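Local coordinates for glutamic acid/alanine-rich protein (Trypanosoma congolense, PDB 2Y44) that probably contributes to the surface coat of the insect-stage parasite, its long, almost wholly helical ectodomain projecting from the cell membrane, at residues A[56-59]-A[60-64]; A[70-73]-A[74-78]; A[99-102]-A[103-106]; A[111-114]-A[115-119]; A[166-169]-A[170-173]. All coordinates share one frame; numbering follows the deposited sequence.

Contact 1. Residues A[56-59]-A[60-64]; sequences GVDT and ATEAA. Unlike the reference sequence in segment 56-59: Thr59 (reference Ala).
Thr61 lays its hydroxyl over the carbonyl of Val57, one helical turn back, and its OG1 also brushes the CG1 branch of that valine, the two side chains crossing at a slant. The hydroxyl donates to Val57 O at 2.8 Å (Thr61 OG1), coming from well above the carbonyl plane, while Thr61 N reaches the same oxygen at 2.9 Å from almost straight ahead. Two donors of one residue therefore grip a single acceptor. The threonine torsion makes this possible: with chi1 -63°, OG1 swings back beside its own amide and faces the preceding turn. Further round, Glu62 runs back beside Asp58, but the modelled place of its carboxylate against Asp58 O is doubtful. Routine backbone bonds complete the turn, Ala63 N to Thr59 O at 3.0 Å and Ala60 N to Gly56 O at 3.2 Å. On another flank Ala60 and Thr61 rest against Val47 of helix 18-53. Gly56, with a positive phi of 79°, holds the N-cap position, so the arrangement is the first turn of helix 57-107, just after the bend of a long antiparallel helical hairpin.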
loop_
_atom_site.group_PDB
_atom_site.type_symbol
_atom_site.label_atom_id
_atom_site.label_comp_id
_atom_site.label_asym_id
_atom_site.label_seq_id
_atom_site.Cartn_x
_atom_site.Cartn_y
_atom_site.Cartn_z
ATOM N N GLY A 56 -2.383 34.259 26.610
ATOM C CA GLY A 56 -2.428 33.563 25.329
ATOM C C GLY A 56 -2.953 32.144 25.458
ATOM O O GLY A 56 -2.753 31.317 24.557
ATOM N N VAL A 57 -3.609 31.849 26.577
ATOM C CA VAL A 57 -3.942 30.464 26.922
ATOM C C VAL A 57 -5.064 29.963 26.006
ATOM O O VAL A 57 -4.992 28.881 25.468
ATOM C CB VAL A 57 -4.347 30.324 28.383
ATOM C CG1 VAL A 57 -4.906 28.932 28.659
ATOM C CG2 VAL A 57 -3.126 30.572 29.283
ATOM N N ASP A 58 -6.079 30.790 25.772
ATOM C CA ASP A 58 -7.155 30.383 24.854
ATOM C C ASP A 58 -6.639 29.914 23.514
ATOM O O ASP A 58 -7.041 28.858 22.999
ATOM C CB ASP A 58 -8.081 31.568 24.577
ATOM C CG ASP A 58 -8.881 31.968 25.771
ATOM O OD1 ASP A 58 -9.138 31.097 26.642
ATOM O OD2 ASP A 58 -9.298 33.150 25.805
ATOM N N THR A 59 -5.858 30.759 22.866
ATOM C CA THR A 59 -5.422 30.436 21.515
ATOM C C THR A 59 -4.506 29.209 21.501
ATOM O O THR A 59 -4.651 28.352 20.646
ATOM C CB THR A 59 -4.824 31.642 20.755
ATOM O OG1 THR A 59 -3.430 31.767 21.027
ATOM C CG2 THR A 59 -5.516 32.944 21.174
ATOM N N ALA A 60 -3.625 29.078 22.494
ATOM C CA ALA A 60 -2.743 27.892 22.521
ATOM C C ALA A 60 -3.602 26.645 22.706
ATOM O O ALA A 60 -3.345 25.607 22.095
ATOM C CB ALA A 60 -1.730 27.988 23.655
ATOM N N THR A 61 -4.604 26.746 23.579
ATOM C CA THR A 61 -5.418 25.576 23.920
ATOM C C THR A 61 -6.198 25.131 22.669
ATOM O O THR A 61 -6.312 23.939 22.367
ATOM C CB THR A 61 -6.381 25.927 25.072
ATOM O OG1 THR A 61 -5.604 26.270 26.234
ATOM C CG2 THR A 61 -7.304 24.782 25.394
ATOM N N GLU A 62 -6.703 26.097 21.916
ATOM C CA GLU A 62 -7.506 25.758 20.745
ATOM C C GLU A 62 -6.623 25.105 19.709
ATOM O O GLU A 62 -6.990 24.094 19.106
ATOM C CB GLU A 62 -8.150 27.041 20.202
ATOM C CG GLU A 62 -9.127 27.593 21.216
ATOM C CD GLU A 62 -9.269 29.090 21.179
ATOM O OE1 GLU A 62 -8.859 29.717 20.176
ATOM O OE2 GLU A 62 -9.789 29.632 22.185
ATOM N N ALA A 63 -5.403 25.610 19.582
ATOM C CA ALA A 63 -4.482 25.039 18.628
ATOM C C ALA A 63 -4.091 23.621 19.055
ATOM O O ALA A 63 -4.032 22.737 18.217
ATOM C CB ALA A 63 -3.251 25.935 18.445
ATOM N N ALA A 64 -3.828 23.418 20.348
ATOM C CA ALA A 64 -3.458 22.086 20.847
ATOM C C ALA A 64 -4.567 21.050 20.674
ATOM O O ALA A 64 -4.315 19.893 20.320
ATOM C CB ALA A 64 -2.962 22.152 22.297
#

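Contact 2. Residues A[70-73]-A[74-78]; sequences AAQR and AETVV
Residues 70-73 run straight on into 74-78 as regular alpha helix, Ala70 O taking the amide of Ala74 (N at 3.0 Å) and Ala71 O that of Glu75 (N at 2.9 Å). Val77 N continues the pattern to Arg73 O, and Thr76 N bonds to Gln72 O. Above this frame the side chains do little to one another and much to the backbone. Thr76 turns OG1 toward the previous turn (chi1 -64°), where it stands 3.2 Å from Gln72 O; the Gln72 side chain passes that of Thr76 at a slant, its OE1 3.9 Å from Thr76 OG1. Val77 presses one methyl, CG2, to within 3.1 Å of Arg73 O, a tight carbon-to-oxygen approach. Glu75 folds its CG over Ala71 O at 3.3 Å before the chain bends away, its carboxylate making a weak bond to Ser37. Arg73 bends back along its own helix, one guanidinium face over Ala70 CA, with a weak, long ion pair to Glu179. The inward side carries small residues: Ala74 meets Ala33 of helix 18-53 and Ala176 of helix 149-183, and Val77 meets Thr172 and Ala173. Small apolar residues inside and polar chains outside are the pattern of a closely packed helical bundle.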
loop_
_atom_site.group_PDB
_atom_site.type_symbol
_atom_site.label_atom_id
_atom_site.label_comp_id
_atom_site.label_asym_id
_atom_site.label_seq_id
_atom_site.Cartn_x
_atom_site.Cartn_y
_atom_site.Cartn_z
ATOM N N ALA A 70 -5.812 15.672 15.422
ATOM C CA ALA A 70 -5.144 15.215 14.214
ATOM C C ALA A 70 -4.203 14.061 14.476
ATOM O O ALA A 70 -4.173 13.126 13.710
ATOM C CB ALA A 70 -4.415 16.363 13.496
ATOM N N ALA A 71 -3.472 14.088 15.595
ATOM C CA ALA A 71 -2.597 12.974 15.966
ATOM C C ALA A 71 -3.403 11.721 16.276
ATOM O O ALA A 71 -2.990 10.621 15.913
ATOM C CB ALA A 71 -1.747 13.377 17.192
ATOM N N GLN A 72 -4.600 11.909 16.843
ATOM C CA GLN A 72 -5.446 10.786 17.178
ATOM C C GLN A 72 -5.923 10.109 15.890
ATOM O O GLN A 72 -5.878 8.889 15.748
ATOM C CB GLN A 72 -6.633 11.343 17.936
ATOM C CG GLN A 72 -6.819 10.753 19.236
ATOM C CD GLN A 72 -7.749 9.596 19.128
ATOM O OE1 GLN A 72 -7.470 8.638 18.403
ATOM N NE2 GLN A 72 -8.883 9.676 19.823
ATOM N N ARG A 73 -6.320 10.924 14.939
ATOM C CA ARG A 73 -6.720 10.410 13.629
ATOM C C ARG A 73 -5.565 9.633 12.954
ATOM O O ARG A 73 -5.757 8.569 12.363
ATOM C CB ARG A 73 -7.225 11.545 12.728
ATOM C CG ARG A 73 -8.581 12.152 13.167
ATOM C CD ARG A 73 -9.173 13.022 12.053
ATOM N NE ARG A 73 -8.348 14.205 11.805
ATOM C CZ ARG A 73 -8.420 15.333 12.517
ATOM N NH1 ARG A 73 -9.241 15.416 13.563
ATOM N NH2 ARG A 73 -7.583 16.326 12.265
ATOM N N ALA A 74 -4.372 10.191 13.029
ATOM C CA ALA A 74 -3.190 9.515 12.493
ATOM C C ALA A 74 -2.987 8.178 13.157
ATOM O O ALA A 74 -2.708 7.199 12.457
ATOM C CB ALA A 74 -1.893 10.413 12.618
ATOM N N GLU A 75 -3.158 8.115 14.482
ATOM C CA GLU A 75 -2.924 6.859 15.216
ATOM C C GLU A 75 -3.937 5.768 14.841
ATOM O O GLU A 75 -3.564 4.591 14.714
ATOM C CB GLU A 75 -2.892 7.062 16.738
ATOM C CG GLU A 75 -1.679 7.871 17.235
ATOM C CD GLU A 75 -0.312 7.200 16.931
ATOM O OE1 GLU A 75 -0.266 5.979 16.646
ATOM O OE2 GLU A 75 0.721 7.893 17.029
ATOM N N THR A 76 -5.153 6.197 14.501
ATOM C CA THR A 76 -6.169 5.259 14.071
ATOM C C THR A 76 -5.736 4.640 12.738
ATOM O O THR A 76 -5.947 3.462 12.477
ATOM C CB THR A 76 -7.517 5.979 13.951
ATOM O OG1 THR A 76 -7.900 6.421 15.264
ATOM C CG2 THR A 76 -8.603 5.034 13.395
ATOM N N VAL A 77 -5.150 5.461 11.870
ATOM C CA VAL A 77 -4.710 4.960 10.572
ATOM C C VAL A 77 -3.622 3.902 10.710
ATOM O O VAL A 77 -3.592 2.950 9.938
ATOM C CB VAL A 77 -4.238 6.064 9.624
ATOM C CG1 VAL A 77 -3.978 5.515 8.214
ATOM C CG2 VAL A 77 -5.246 7.224 9.563
ATOM N N VAL A 78 -2.739 4.037 11.704
ATOM C CA VAL A 78 -1.686 3.039 11.895
ATOM C C VAL A 78 -2.336 1.665 12.096
ATOM O O VAL A 78 -1.916 0.678 11.505
ATOM C CB VAL A 78 -0.794 3.386 13.107
ATOM C CG1 VAL A 78 0.155 2.223 13.429
ATOM C CG2 VAL A 78 -0.003 4.646 12.809
#

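Contact 3. Residues A[99-102]-A[103-106]; sequences TDES and LRLL
Glu101 and Leu103 give up most surface here, and they work on different sides of the helix. Glu101 meets Arg104, which folds back to it: the glutamate CG stands opposite the backbone N (chi1 173°), the chain then bends, and OE1 accepts from Arg104 NH1 at 2.9 Å in a fairly straight salt bridge. OE1 lies near the guanidinium plane, though the carboxylate itself is turned 52° from that plane and the two chains cross at about a right angle. Arg104 starts with CG wedged between its N and carbonyl carbon (chi1 75°) and curls back, so that its guanidinium centre comes to rest 4.0 Å above Asp100 O. At another edge of the group, also in its plane, a water joins Arg104 NH2, at 3.2 Å, to Asp100 OD2, at 2.8 Å, while Asp100 OD1 is held by a salt bridge to Arg16. The other carboxylate oxygen of the glutamate, Glu101 OE2, sits 3.4 Å from Leu105 CG.

Leu103 faces inward. Its amide bonds to Thr99 O, its CD1 meets the CG2 methyl of Thr99 at 4.2 Å, and both residues pack on Ala12 of helix 2-16. An outward i to i+3 salt bridge set behind an inward apolar seam is characteristic of an amphipathic helix, here the last turns of helix 57-107 on the flank of the bundle.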
loop_
_atom_site.group_PDB
_atom_site.type_symbol
_atom_site.label_atom_id
_atom_site.label_comp_id
_atom_site.label_asym_id
_atom_site.label_seq_id
_atom_site.Cartn_x
_atom_site.Cartn_y
_atom_site.Cartn_z
ATOM N N THR A 99 0.759 -18.727 -9.366
ATOM C CA THR A 99 1.322 -18.105 -10.535
ATOM C C THR A 99 2.772 -18.544 -10.686
ATOM O O THR A 99 3.228 -18.843 -11.792
ATOM C CB THR A 99 1.199 -16.569 -10.428
ATOM O OG1 THR A 99 -0.193 -16.247 -10.282
ATOM C CG2 THR A 99 1.750 -15.861 -11.679
ATOM N N ASP A 100 3.513 -18.549 -9.579
ATOM C CA ASP A 100 4.925 -18.955 -9.659
ATOM C C ASP A 100 5.007 -20.386 -10.195
ATOM O O ASP A 100 5.935 -20.744 -10.949
ATOM C CB ASP A 100 5.616 -18.886 -8.283
ATOM C CG ASP A 100 5.927 -17.475 -7.833
ATOM O OD1 ASP A 100 5.789 -16.541 -8.628
ATOM O OD2 ASP A 100 6.311 -17.288 -6.650
ATOM N N GLU A 101 4.096 -21.222 -9.744
ATOM C CA GLU A 101 4.154 -22.634 -10.121
ATOM C C GLU A 101 3.841 -22.792 -11.596
ATOM O O GLU A 101 4.522 -23.551 -12.303
ATOM C CB GLU A 101 3.215 -23.483 -9.278
ATOM C CG GLU A 101 3.120 -24.944 -9.738
ATOM C CD GLU A 101 4.419 -25.734 -9.535
ATOM O OE1 GLU A 101 5.344 -25.273 -8.811
ATOM O OE2 GLU A 101 4.490 -26.852 -10.080
ATOM N N SER A 102 2.850 -22.034 -12.079
ATOM C CA SER A 102 2.588 -22.022 -13.532
ATOM C C SER A 102 3.839 -21.690 -14.338
ATOM O O SER A 102 4.118 -22.319 -15.375
ATOM C CB SER A 102 1.447 -21.060 -13.894
ATOM O OG SER A 102 0.211 -21.546 -13.385
ATOM N N LEU A 103 4.599 -20.711 -13.856
ATOM C CA LEU A 103 5.716 -20.195 -14.642
ATOM C C LEU A 103 6.861 -21.193 -14.546
ATOM O O LEU A 103 7.540 -21.451 -15.559
ATOM C CB LEU A 103 6.158 -18.844 -14.101
ATOM C CG LEU A 103 5.270 -17.688 -14.613
ATOM C CD1 LEU A 103 5.436 -16.487 -13.684
ATOM C CD2 LEU A 103 5.532 -17.348 -16.083
ATOM N N ARG A 104 7.069 -21.771 -13.357
ATOM C CA ARG A 104 8.199 -22.727 -13.238
ATOM C C ARG A 104 7.972 -24.000 -14.026
ATOM O O ARG A 104 8.933 -24.621 -14.482
ATOM C CB ARG A 104 8.644 -23.010 -11.795
ATOM C CG ARG A 104 7.763 -23.890 -10.979
ATOM C CD ARG A 104 8.453 -24.261 -9.613
ATOM N NE ARG A 104 8.767 -23.042 -8.863
ATOM C CZ ARG A 104 7.936 -22.473 -7.982
ATOM N NH1 ARG A 104 6.816 -23.073 -7.643
ATOM N NH2 ARG A 104 8.250 -21.336 -7.391
ATOM N N LEU A 105 6.713 -24.371 -14.233
ATOM C CA LEU A 105 6.399 -25.530 -15.079
ATOM C C LEU A 105 6.669 -25.215 -16.537
ATOM O O LEU A 105 7.216 -26.051 -17.279
ATOM C CB LEU A 105 4.945 -25.982 -14.855
ATOM C CG LEU A 105 4.645 -26.640 -13.500
ATOM C CD1 LEU A 105 3.127 -26.713 -13.299
ATOM C CD2 LEU A 105 5.335 -28.052 -13.340
ATOM N N LEU A 106 6.377 -23.973 -16.932
ATOM C CA LEU A 106 6.620 -23.542 -18.311
ATOM C C LEU A 106 8.105 -23.467 -18.587
ATOM O O LEU A 106 8.534 -23.645 -19.722
ATOM C CB LEU A 106 5.956 -22.177 -18.589
ATOM C CG LEU A 106 4.442 -22.207 -18.786
ATOM C CD1 LEU A 106 3.832 -20.762 -18.656
ATOM C CD2 LEU A 106 4.146 -22.799 -20.155
HETATM O O HOH W 1 6.622 -19.676 -5.221
#

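Contact 4. Residues A[111-114]-A[115-119]; sequences ADEP and IRTAA
A chi1 of 69° tucks the Asp112 carboxylate back over its own backbone, toward Ile115, whose CG1 branch turns back (chi1 -80°) to meet it. OD1 of Asp112 accepts from Ile115 N at 3.1 Å, the amide lying nearly in line with the C-O bond. The same OD1 is crowded by Ile115 CD1 at only 2.9 Å; the isoleucine's chi2, 141°, is well off a staggered value, so this end looks strained. Ile115 CG2 goes the other way and touches Ala111 CB at 3.6 Å. This is an N-cap: Asp112 precedes helix 113-120, its carboxylate accepts from a first-turn amide, a capping bond, and its charge probably suits the positive end of the helix dipole. Pro114, in that first turn, has no N-H to satisfy. Beyond it Thr117 holds Glu113 O with both its hydroxyl and its amide, OG1 and N each 2.9 Å from that oxygen, the hydroxyl coming from above the carbonyl plane and the amide from ahead. Arg116 is stretched from CG to NE toward Ala111, NE 3.5 Å from Ala111 O, and NH2 bonds the backbone O of the cysteinesulfonic acid at position 109. On the inner side Ile115 and Ala118 pack on Val2, and Ala118 also on Val5, both of helix 2-16.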
loop_
_atom_site.group_PDB
_atom_site.type_symbol
_atom_site.label_atom_id
_atom_site.label_comp_id
_atom_site.label_asym_id
_atom_site.label_seq_id
_atom_site.Cartn_x
_atom_site.Cartn_y
_atom_site.Cartn_z
ATOM N N ALA A 111 7.101 -27.037 -24.694
ATOM C CA ALA A 111 7.288 -25.601 -24.881
ATOM C C ALA A 111 8.571 -25.355 -25.657
ATOM O O ALA A 111 9.593 -26.002 -25.389
ATOM C CB ALA A 111 7.348 -24.891 -23.531
ATOM N N ASP A 112 8.519 -24.416 -26.600
ATOM C CA ASP A 112 9.700 -24.012 -27.363
ATOM C C ASP A 112 10.653 -23.139 -26.538
ATOM O O ASP A 112 10.437 -22.922 -25.340
ATOM C CB ASP A 112 9.310 -23.315 -28.675
ATOM C CG ASP A 112 8.673 -21.935 -28.462
ATOM O OD1 ASP A 112 8.670 -21.424 -27.314
ATOM O OD2 ASP A 112 8.244 -21.328 -29.478
ATOM N N GLU A 113 11.692 -22.617 -27.185
ATOM C CA GLU A 113 12.738 -21.951 -26.435
ATOM C C GLU A 113 12.322 -20.587 -25.873
ATOM O O GLU A 113 12.536 -20.338 -24.690
ATOM C CB GLU A 113 14.056 -21.863 -27.209
ATOM C CG GLU A 113 15.149 -21.133 -26.425
ATOM C CD GLU A 113 16.504 -21.813 -26.497
ATOM O OE1 GLU A 113 16.569 -23.013 -26.859
ATOM O OE2 GLU A 113 17.513 -21.141 -26.181
ATOM N N PRO A 114 11.690 -19.724 -26.698
ATOM C CA PRO A 114 11.373 -18.391 -26.153
ATOM C C PRO A 114 10.396 -18.499 -24.985
ATOM O O PRO A 114 10.402 -17.664 -24.083
ATOM C CB PRO A 114 10.717 -17.672 -27.345
ATOM C CG PRO A 114 11.351 -18.328 -28.558
ATOM C CD PRO A 114 11.421 -19.793 -28.154
ATOM N N ILE A 115 9.596 -19.554 -24.987
ATOM C CA ILE A 115 8.619 -19.742 -23.916
ATOM C C ILE A 115 9.318 -20.227 -22.638
ATOM O O ILE A 115 9.108 -19.685 -21.568
ATOM C CB ILE A 115 7.508 -20.711 -24.344
ATOM C CG1 ILE A 115 6.492 -19.959 -25.215
ATOM C CG2 ILE A 115 6.815 -21.328 -23.142
ATOM C CD1 ILE A 115 5.972 -20.752 -26.364
ATOM N N ARG A 116 10.227 -21.187 -22.762
ATOM C CA ARG A 116 10.967 -21.628 -21.561
ATOM C C ARG A 116 11.752 -20.478 -20.977
ATOM O O ARG A 116 11.920 -20.378 -19.759
ATOM C CB ARG A 116 11.934 -22.770 -21.913
ATOM C CG ARG A 116 11.248 -24.045 -22.253
ATOM C CD ARG A 116 12.191 -25.207 -22.160
ATOM N NE ARG A 116 11.505 -26.462 -22.443
ATOM C CZ ARG A 116 12.108 -27.583 -22.831
ATOM N NH1 ARG A 116 13.436 -27.628 -22.982
ATOM N NH2 ARG A 116 11.372 -28.662 -23.088
ATOM N N THR A 117 12.374 -19.715 -21.874
ATOM C CA THR A 117 13.237 -18.604 -21.507
ATOM C C THR A 117 12.467 -17.480 -20.822
ATOM O O THR A 117 12.948 -16.916 -19.837
ATOM C CB THR A 117 13.965 -18.056 -22.745
ATOM O OG1 THR A 117 14.794 -19.093 -23.308
ATOM C CG2 THR A 117 14.815 -16.837 -22.382
ATOM N N ALA A 118 11.310 -17.116 -21.394
ATOM C CA ALA A 118 10.473 -16.052 -20.827
ATOM C C ALA A 118 10.023 -16.479 -19.417
ATOM O O ALA A 118 10.066 -15.669 -18.471
ATOM C CB ALA A 118 9.248 -15.797 -21.727
ATOM N N ALA A 119 9.658 -17.757 -19.270
ATOM C CA ALA A 119 9.300 -18.284 -17.955
ATOM C C ALA A 119 10.483 -18.341 -16.969
ATOM O O ALA A 119 10.359 -17.910 -15.816
ATOM C CB ALA A 119 8.582 -19.639 -18.058
#

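Contact 5. Residues A[166-169]-A[170-173]; sequences LEDD and VRTA
The guanidinium of Arg171 lies with one face over the backbone of the turn before it, Glu167 O 3.6 Å and Asp168 CA 3.5 Å beneath its plane, both toward the rim. At its edge a water takes NH1 at 3.1 Å and hands on to Glu167 OE1, which also bonds Ser131. Arg171 and Asp168 form an i to i+3 salt bridge on the outer face of helix 149-183, one of the long helices of the bundle. The bridge is short but poorly aimed: Asp168 OD1 sits 3.0 Å from Arg171 NH2, the hydrogen bond is weak, and the carboxylate and guanidinium planes stand 55° apart. A bend at chi3, -51°, brings the arginine back over the turn. Asp168 also serves Thr172, whose amide (N at 2.8 Å) and hydroxyl (OG1 at 2.9 Å) both reach Asp168 O, the hydroxyl from above the carbonyl plane. The inward side is apolar: Leu166 sits on Ala25 and Leu88, and Val170 on Ala25. One buried acid stands among them, Asp169, whose OD2 takes a hydrogen bond with His84 ND1 of helix 57-107. Val170 CG2 comes to 3.4 Å from Leu166 O.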
loop_
_atom_site.group_PDB
_atom_site.type_symbol
_atom_site.label_atom_id
_atom_site.label_comp_id
_atom_site.label_asym_id
_atom_site.label_seq_id
_atom_site.Cartn_x
_atom_site.Cartn_y
_atom_site.Cartn_z
ATOM N N LEU A 166 -4.572 0.598 1.116
ATOM C CA LEU A 166 -3.312 1.024 1.758
ATOM C C LEU A 166 -2.896 2.391 1.225
ATOM O O LEU A 166 -2.385 3.234 1.969
ATOM C CB LEU A 166 -2.191 0.021 1.450
ATOM C CG LEU A 166 -2.291 -1.225 2.307
ATOM C CD1 LEU A 166 -1.489 -2.368 1.666
ATOM C CD2 LEU A 166 -1.804 -0.896 3.754
ATOM N N GLU A 167 -3.185 2.644 -0.053
ATOM C CA GLU A 167 -2.881 3.958 -0.657
ATOM C C GLU A 167 -3.740 5.021 0.001
ATOM O O GLU A 167 -3.249 6.106 0.298
ATOM C CB GLU A 167 -3.097 3.951 -2.181
ATOM C CG GLU A 167 -2.000 3.203 -2.939
ATOM C CD GLU A 167 -2.445 2.750 -4.328
ATOM O OE1 GLU A 167 -3.621 2.985 -4.699
ATOM O OE2 GLU A 167 -1.606 2.147 -5.031
ATOM N N ASP A 168 -4.994 4.687 0.296
ATOM C CA ASP A 168 -5.869 5.644 1.004
ATOM C C ASP A 168 -5.360 5.831 2.422
ATOM O O ASP A 168 -5.308 6.940 2.941
ATOM C CB ASP A 168 -7.312 5.175 1.062
ATOM C CG ASP A 168 -8.255 6.256 1.593
ATOM O OD1 ASP A 168 -8.296 7.363 1.005
ATOM O OD2 ASP A 168 -8.902 6.023 2.630
ATOM N N ASP A 169 -4.941 4.743 3.052
ATOM C CA ASP A 169 -4.353 4.873 4.385
ATOM C C ASP A 169 -3.172 5.868 4.404
ATOM O O ASP A 169 -3.120 6.761 5.277
ATOM C CB ASP A 169 -3.836 3.519 4.848
ATOM C CG ASP A 169 -4.913 2.539 5.133
ATOM O OD1 ASP A 169 -6.079 2.939 5.361
ATOM O OD2 ASP A 169 -4.535 1.368 5.217
ATOM N N VAL A 170 -2.241 5.726 3.455
ATOM C CA VAL A 170 -1.106 6.636 3.321
ATOM C C VAL A 170 -1.565 8.103 3.202
ATOM O O VAL A 170 -1.164 8.941 4.020
ATOM C CB VAL A 170 -0.150 6.225 2.161
ATOM C CG1 VAL A 170 0.892 7.303 1.877
ATOM C CG2 VAL A 170 0.541 4.863 2.519
ATOM N N ARG A 171 -2.516 8.358 2.302
ATOM C CA ARG A 171 -3.055 9.702 2.156
ATOM C C ARG A 171 -3.684 10.230 3.464
ATOM O O ARG A 171 -3.486 11.413 3.838
ATOM C CB ARG A 171 -4.081 9.756 1.005
ATOM C CG ARG A 171 -3.425 9.615 -0.383
ATOM C CD ARG A 171 -4.433 9.900 -1.517
ATOM N NE ARG A 171 -5.669 9.140 -1.391
ATOM C CZ ARG A 171 -5.900 7.948 -1.940
ATOM N NH1 ARG A 171 -4.980 7.348 -2.702
ATOM N NH2 ARG A 171 -7.089 7.376 -1.754
ATOM N N THR A 172 -4.551 9.417 4.056
ATOM C CA THR A 172 -5.293 9.800 5.260
ATOM C C THR A 172 -4.358 10.143 6.429
ATOM O O THR A 172 -4.518 11.189 7.081
ATOM C CB THR A 172 -6.251 8.670 5.641
ATOM O OG1 THR A 172 -7.182 8.493 4.563
ATOM C CG2 THR A 172 -7.007 8.969 6.921
ATOM N N ALA A 173 -3.305 9.356 6.581
ATOM C CA ALA A 173 -2.344 9.631 7.634
ATOM C C ALA A 173 -1.464 10.845 7.310
ATOM O O ALA A 173 -1.075 11.600 8.222
ATOM C CB ALA A 173 -1.516 8.362 7.956
HETATM O O HOH W 2 -5.530 4.969 -4.640
#

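Contacts 1, 2 and 3 follow one another along helix 57-107, from its first turn, through its first half, to its last turns, with centres about 62 Å apart between contacts 1 and 3. Contacts 1, 3 and 4 are surface sites; contacts 2 and 5 are partly buried and touch, Val77 CG1 lying 3.8 Å from Ala173 CB, so they join helix 57-107 to helix 149-183. Contacts 3 and 4 also meet, through Leu106 and Ala119, at the far end. The chemistry follows place: helix starts in contacts 1 and 4, salt bridges with bridging waters in contacts 3 and 5, and small apolar packing in contact 2. Threonine hydroxyls clasp backbone carbonyls in contacts 1, 4 and 5.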